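Local coordinates for protease Do-like 2, chloroplastic (Arabidopsis thaliana, PDB 4FLN) that cuts photodamaged D1 protein of plant photosystem II in its primary cleavage, as a serine protease of the Deg family that rests as a hexamer, at the interface of chains A and B and the interface of chains A and C. Numbering follows the deposited sequence. Chains: chain A/B/C, Protease Do-like 2, chloroplastic.

Contact 1: the interface of chains A and B. Residues chain A 421-424, 493; chain B 56, 71, 97.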
ATOM      1  N   GLN A 421      26.326   8.282 -18.283  1.00 57.28           N
ATOM      2  CA  GLN A 421      27.100   8.415 -17.055  1.00 54.51           C
ATOM      3  C   GLN A 421      28.584   8.728 -17.266  1.00 46.64           C
ATOM      4  O   GLN A 421      29.068   8.829 -18.392  1.00 50.15           O
ATOM      5  CB  GLN A 421      26.922   7.176 -16.182  1.00 45.53           C
ATOM      6  CG  GLN A 421      27.861   6.062 -16.508  1.00 51.27           C
ATOM      7  CD  GLN A 421      27.292   4.720 -16.126  1.00 57.04           C
ATOM      8  OE1 GLN A 421      26.268   4.303 -16.670  1.00 52.60           O
ATOM      9  NE2 GLN A 421      27.948   4.032 -15.185  1.00 58.29           N
ATOM     10  N   VAL A 422      29.294   8.892 -16.158  1.00 36.79           N
ATOM     11  CA  VAL A 422      30.730   9.076 -16.192  1.00 37.23           C
ATOM     12  C   VAL A 422      31.389   7.922 -15.454  1.00 42.50           C
ATOM     13  O   VAL A 422      31.024   7.628 -14.320  1.00 42.06           O
ATOM     14  CB  VAL A 422      31.135  10.358 -15.471  1.00 39.14           C
ATOM     15  CG1 VAL A 422      32.648  10.468 -15.418  1.00 45.51           C
ATOM     16  CG2 VAL A 422      30.516  11.559 -16.139  1.00 33.03           C
ATOM     17  N   LEU A 423      32.384   7.294 -16.073  1.00 46.37           N
ATOM     18  CA  LEU A 423      33.087   6.199 -15.417  1.00 48.60           C
ATOM     19  C   LEU A 423      34.261   6.793 -14.667  1.00 45.63           C
ATOM     20  O   LEU A 423      35.235   7.226 -15.280  1.00 47.97           O
ATOM     21  CB  LEU A 423      33.629   5.220 -16.454  1.00 41.72           C
ATOM     22  CG  LEU A 423      32.630   4.619 -17.432  1.00 46.05           C
ATOM     23  CD1 LEU A 423      33.345   3.787 -18.504  1.00 43.21           C
ATOM     24  CD2 LEU A 423      31.618   3.795 -16.667  1.00 45.72           C
ATOM     25  N   ALA A 424      34.189   6.766 -13.339  1.00 40.09           N
ATOM     26  CA  ALA A 424      35.144   7.509 -12.521  1.00 41.80           C
ATOM     27  C   ALA A 424      36.582   7.133 -12.834  1.00 44.71           C
ATOM     28  O   ALA A 424      36.897   5.974 -13.094  1.00 50.87           O
ATOM     29  CB  ALA A 424      34.847   7.347 -11.037  1.00 34.33           C
ATOM     30  N   TYR A 493      36.924  -1.114 -16.487  1.00 81.39           N
ATOM     31  CA  TYR A 493      35.518  -0.959 -16.108  1.00 82.67           C
ATOM     32  C   TYR A 493      34.417  -2.013 -16.410  1.00 80.43           C
ATOM     33  O   TYR A 493      33.411  -2.036 -15.700  1.00 78.74           O
ATOM     34  CB  TYR A 493      35.043   0.423 -16.573  1.00 69.68           C
ATOM     35  CG  TYR A 493      35.001   1.419 -15.451  1.00 51.48           C
ATOM     36  CD1 TYR A 493      36.005   2.365 -15.288  1.00 41.73           C
ATOM     37  CD2 TYR A 493      33.959   1.390 -14.530  1.00 48.30           C
ATOM     38  CE1 TYR A 493      35.958   3.275 -14.230  1.00 46.35           C
ATOM     39  CE2 TYR A 493      33.902   2.278 -13.480  1.00 48.94           C
ATOM     40  CZ  TYR A 493      34.898   3.220 -13.331  1.00 51.04           C
ATOM     41  OH  TYR A 493      34.803   4.099 -12.278  1.00 52.69           O
TER
ATOM     42  N   THR B  56      33.484   5.906  -4.829  1.00 38.59           N
ATOM     43  CA  THR B  56      32.740   5.408  -5.976  1.00 34.26           C
ATOM     44  C   THR B  56      32.841   3.887  -6.010  1.00 35.97           C
ATOM     45  O   THR B  56      33.925   3.336  -6.158  1.00 38.94           O
ATOM     46  CB  THR B  56      33.254   6.031  -7.309  1.00 56.11           C
ATOM     47  OG1 THR B  56      33.281   7.465  -7.206  1.00 66.60           O
ATOM     48  CG2 THR B  56      32.367   5.628  -8.471  1.00 36.76           C
ATOM     49  N   GLN B  71      27.767   1.804 -11.289  1.00 45.09           N
ATOM     50  CA  GLN B  71      28.535   2.503 -10.274  1.00 55.80           C
ATOM     51  C   GLN B  71      27.661   3.556  -9.606  1.00 65.92           C
ATOM     52  O   GLN B  71      26.824   4.172 -10.256  1.00 79.40           O
ATOM     53  CB  GLN B  71      29.755   3.182 -10.889  1.00 55.60           C
ATOM     54  CG  GLN B  71      29.506   4.639 -11.236  1.00 67.56           C
ATOM     55  CD  GLN B  71      30.691   5.292 -11.915  1.00 82.45           C
ATOM     56  OE1 GLN B  71      31.853   4.968 -11.634  1.00 74.11           O
ATOM     57  NE2 GLN B  71      30.402   6.216 -12.829  1.00 87.83           N
ATOM     58  N   THR B  97      36.171   1.895  -6.786  1.00 53.56           N
ATOM     59  CA  THR B  97      36.907   2.363  -7.948  1.00 51.49           C
ATOM     60  C   THR B  97      37.802   3.570  -7.618  1.00 60.94           C
ATOM     61  O   THR B  97      38.921   3.670  -8.121  1.00 64.55           O
ATOM     62  CB  THR B  97      35.979   2.694  -9.094  1.00 48.03           C
ATOM     63  OG1 THR B  97      35.428   1.480  -9.612  1.00 39.13           O
ATOM     64  CG2 THR B  97      36.765   3.386 -10.183  1.00 61.89           C
TER
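B:Gln71 reaches from chain B into the segment A:Val422 to A:Ala424 of chain A, at the end of strand 417-422, and its carboxamide supplies the polar part of the contact. The amide oxygen OE1 lies 3.1 Å from the phenol OH of A:Tyr493, a close polar contact that could be a hydrogen bond only if the phenol proton turned to it instead of to A:Ala424 O. The backbone N of A:Ala424 points at the same OE1 from 3.4 Å, almost straight at 175°, but this bond is weak. The amide nitrogen NE2 faces the carbonyl of A:Val422 at a separation too short to be trusted. An extended chain beyond CG (chi2 -177°) carries the carboxamide to the backbone, and its plane stands 88° from the tyrosine ring.

Within chain A, the phenol OH donates to A:Ala424 O at 2.9 Å, while A:Leu423 CB sits over the centre of one ring face, 3.7 Å above the plane. Ring and backbone thus brace each other. A phenylalanine at A:Tyr493 would probably leave A:Ala424 O without its phenol donor and B:Gln71 OE1 without its polar neighbour, and so set the ring free to shift.

Apolar contact is slight: methyl CG2 of B:Thr97 lies 3.7 Å from A:Tyr493 CZ, and B:Thr56 CG2 is 4.0 Å from A:Ala424 CB.

This small patch of a two-fold interface joins the second PDZ region of one subunit to the protease domain of another, probably helping to hold the resting hexamer together.

Contact 2: the interface of chains A and C. Residues chain A 158, 160-165; chain C 173, 175.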
ATOM      1  N   PRO A 158      -2.778 -19.390 -24.885  1.00 50.22           N
ATOM      2  CA  PRO A 158      -2.620 -18.684 -23.609  1.00 44.69           C
ATOM      3  C   PRO A 158      -1.266 -19.018 -23.000  1.00 46.29           C
ATOM      4  O   PRO A 158      -0.661 -20.019 -23.380  1.00 35.66           O
ATOM      5  CB  PRO A 158      -3.720 -19.282 -22.737  1.00 44.71           C
ATOM      6  CG  PRO A 158      -4.623 -20.046 -23.675  1.00 46.86           C
ATOM      7  CD  PRO A 158      -3.778 -20.469 -24.809  1.00 47.22           C
ATOM      8  N   GLY A 160       1.235 -20.721 -20.870  1.00 77.79           N
ATOM      9  CA  GLY A 160       1.261 -21.993 -20.174  1.00 81.24           C
ATOM     10  C   GLY A 160       0.306 -23.039 -20.725  1.00 79.33           C
ATOM     11  O   GLY A 160      -0.778 -22.733 -21.218  1.00 70.17           O
ATOM     12  N   GLY A 161       0.710 -24.296 -20.601  1.00 85.23           N
ATOM     13  CA  GLY A 161      -0.143 -25.417 -20.935  1.00 83.47           C
ATOM     14  C   GLY A 161       0.001 -25.839 -22.376  1.00 77.63           C
ATOM     15  O   GLY A 161      -0.284 -26.979 -22.729  1.00 81.59           O
ATOM     16  N   ASP A 162       0.464 -24.918 -23.208  1.00 75.00           N
ATOM     17  CA  ASP A 162       0.648 -25.205 -24.628  1.00 88.83           C
ATOM     18  C   ASP A 162      -0.542 -25.930 -25.299  1.00 88.96           C
ATOM     19  O   ASP A 162      -0.346 -26.813 -26.134  1.00 96.37           O
ATOM     20  CB  ASP A 162       1.957 -25.974 -24.855  1.00 91.46           C
ATOM     21  N   THR A 163      -1.768 -25.556 -24.936  1.00 77.92           N
ATOM     22  CA  THR A 163      -2.940 -25.948 -25.722  1.00 64.52           C
ATOM     23  C   THR A 163      -3.688 -24.707 -26.206  1.00 61.53           C
ATOM     24  O   THR A 163      -3.732 -23.681 -25.520  1.00 65.18           O
ATOM     25  CB  THR A 163      -3.907 -26.857 -24.959  1.00 63.03           C
ATOM     26  OG1 THR A 163      -4.545 -27.741 -25.885  1.00 63.04           O
ATOM     27  CG2 THR A 163      -4.981 -26.040 -24.250  1.00 60.67           C
ATOM     28  N   ILE A 164      -4.272 -24.810 -27.392  1.00 52.18           N
ATOM     29  CA  ILE A 164      -4.870 -23.659 -28.060  1.00 46.91           C
ATOM     30  C   ILE A 164      -6.136 -23.188 -27.340  1.00 40.99           C
ATOM     31  O   ILE A 164      -6.773 -23.961 -26.636  1.00 51.22           O
ATOM     32  CB  ILE A 164      -5.157 -23.994 -29.549  1.00 40.92           C
ATOM     33  CG1 ILE A 164      -4.926 -22.782 -30.445  1.00 32.73           C
ATOM     34  CG2 ILE A 164      -6.549 -24.601 -29.730  1.00 37.94           C
ATOM     35  CD1 ILE A 164      -4.676 -23.163 -31.878  1.00 34.39           C
ATOM     36  N   SER A 165      -6.495 -21.919 -27.502  1.00 38.71           N
ATOM     37  CA  SER A 165      -7.681 -21.382 -26.843  1.00 40.47           C
ATOM     38  C   SER A 165      -8.511 -20.551 -27.797  1.00 45.40           C
ATOM     39  O   SER A 165      -8.053 -20.186 -28.876  1.00 47.60           O
ATOM     40  CB  SER A 165      -7.290 -20.524 -25.655  1.00 49.78           C
ATOM     41  OG  SER A 165      -6.362 -19.533 -26.065  1.00 59.12           O
TER
ATOM     42  N   ARG C 173     -11.152 -23.461 -23.739  1.00 47.94           N
ATOM     43  CA  ARG C 173      -9.981 -24.315 -23.564  1.00 41.40           C
ATOM     44  C   ARG C 173     -10.314 -25.676 -22.968  1.00 46.52           C
ATOM     45  O   ARG C 173     -11.064 -25.769 -21.990  1.00 43.56           O
ATOM     46  CB  ARG C 173      -8.968 -23.609 -22.660  1.00 42.22           C
ATOM     47  CG  ARG C 173      -7.528 -23.979 -22.932  1.00 47.31           C
ATOM     48  CD  ARG C 173      -6.581 -23.083 -22.177  1.00 45.96           C
ATOM     49  NE  ARG C 173      -5.217 -23.255 -22.656  1.00 56.32           N
ATOM     50  CZ  ARG C 173      -4.131 -22.969 -21.945  1.00 65.34           C
ATOM     51  NH1 ARG C 173      -4.242 -22.498 -20.706  1.00 57.97           N
ATOM     52  NH2 ARG C 173      -2.931 -23.164 -22.473  1.00 68.52           N
ATOM     53  N   GLU C 175      -8.073 -28.465 -21.271  1.00 61.64           N
ATOM     54  CA  GLU C 175      -6.710 -28.627 -20.787  1.00 60.75           C
ATOM     55  C   GLU C 175      -6.712 -29.466 -19.513  1.00 57.37           C
ATOM     56  O   GLU C 175      -7.737 -29.605 -18.855  1.00 71.10           O
ATOM     57  CB  GLU C 175      -6.117 -27.243 -20.513  1.00 69.33           C
ATOM     58  CG  GLU C 175      -4.698 -27.224 -19.984  1.00 82.51           C
ATOM     59  CD  GLU C 175      -3.674 -27.603 -21.030  1.00 89.55           C
ATOM     60  OE1 GLU C 175      -2.904 -26.713 -21.452  1.00 93.25           O
ATOM     61  OE2 GLU C 175      -3.633 -28.790 -21.422  1.00 89.49           O
TER
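C:Arg173 extends from strand 165-178 of chain C into a loop of chain A, where its guanidinium is held by both faces and by an edge. With CG anti to the backbone N (chi1 -151°) and the chain stretched from CG to NE, the flat group arrives under A:Pro158, with the carbonyls of A:Gly160 and A:Thr163 at its edge. Over one face, near its centre, lies the proline ring, with A:Pro158 CG 3.4 Å from C:Arg173 CZ. Toward the rim of the opposite face comes the carboxylate of C:Glu175, whose OE1 makes a salt bridge within chain C to C:Arg173 NH2 at 3.7 Å.

The edge does the hydrogen bonding. C:Arg173 NH2 donates to A:Gly160 O at 2.5 Å, nearly straight (174°), with the acceptor in the guanidinium plane. A:Thr163 O is gripped side-on by two nitrogens: NH2, at 3.2 Å, meets a lone pair, whereas NE, at 3.3 Å, approaches from above the carbonyl plane. Two backbone carbonyls therefore fix the rotation of the guanidinium.

Methyl CG2 of A:Thr163 packs 3.5 Å from C:Arg173 CG and 3.8 Å from C:Glu175 CD, bridging the two chain C side chains. The bend of C:Glu175 at chi2 (72°) turns its carboxylate back toward the arginine. Its OE1 also faces A:Gly161 O at 2.9 Å, a doubtful approach of two acceptors on which nothing rests.

By reading backbone carbonyls of the neighbouring loop, this polar clasp joins protease domains of adjacent subunits and probably helps to align them within the hexamer.

The C-alpha centres of contact 1 and contact 2 lie about 48 Å apart, and the two have no residue in common. Chain A takes part in both, offering its second PDZ region to chain B in contact 1 and a loop of its protease domain to chain C in contact 2. The centre of contact 2 is about 17 Å from A:His91, against about 33 Å for that of contact 1, so it lies nearer chain A's catalytic centre. One subunit is thus tied to two neighbours through different domains, an arrangement that probably combines protease-to-protease packing with PDZ-to-protease contact and fits a hexamer locked in its resting state.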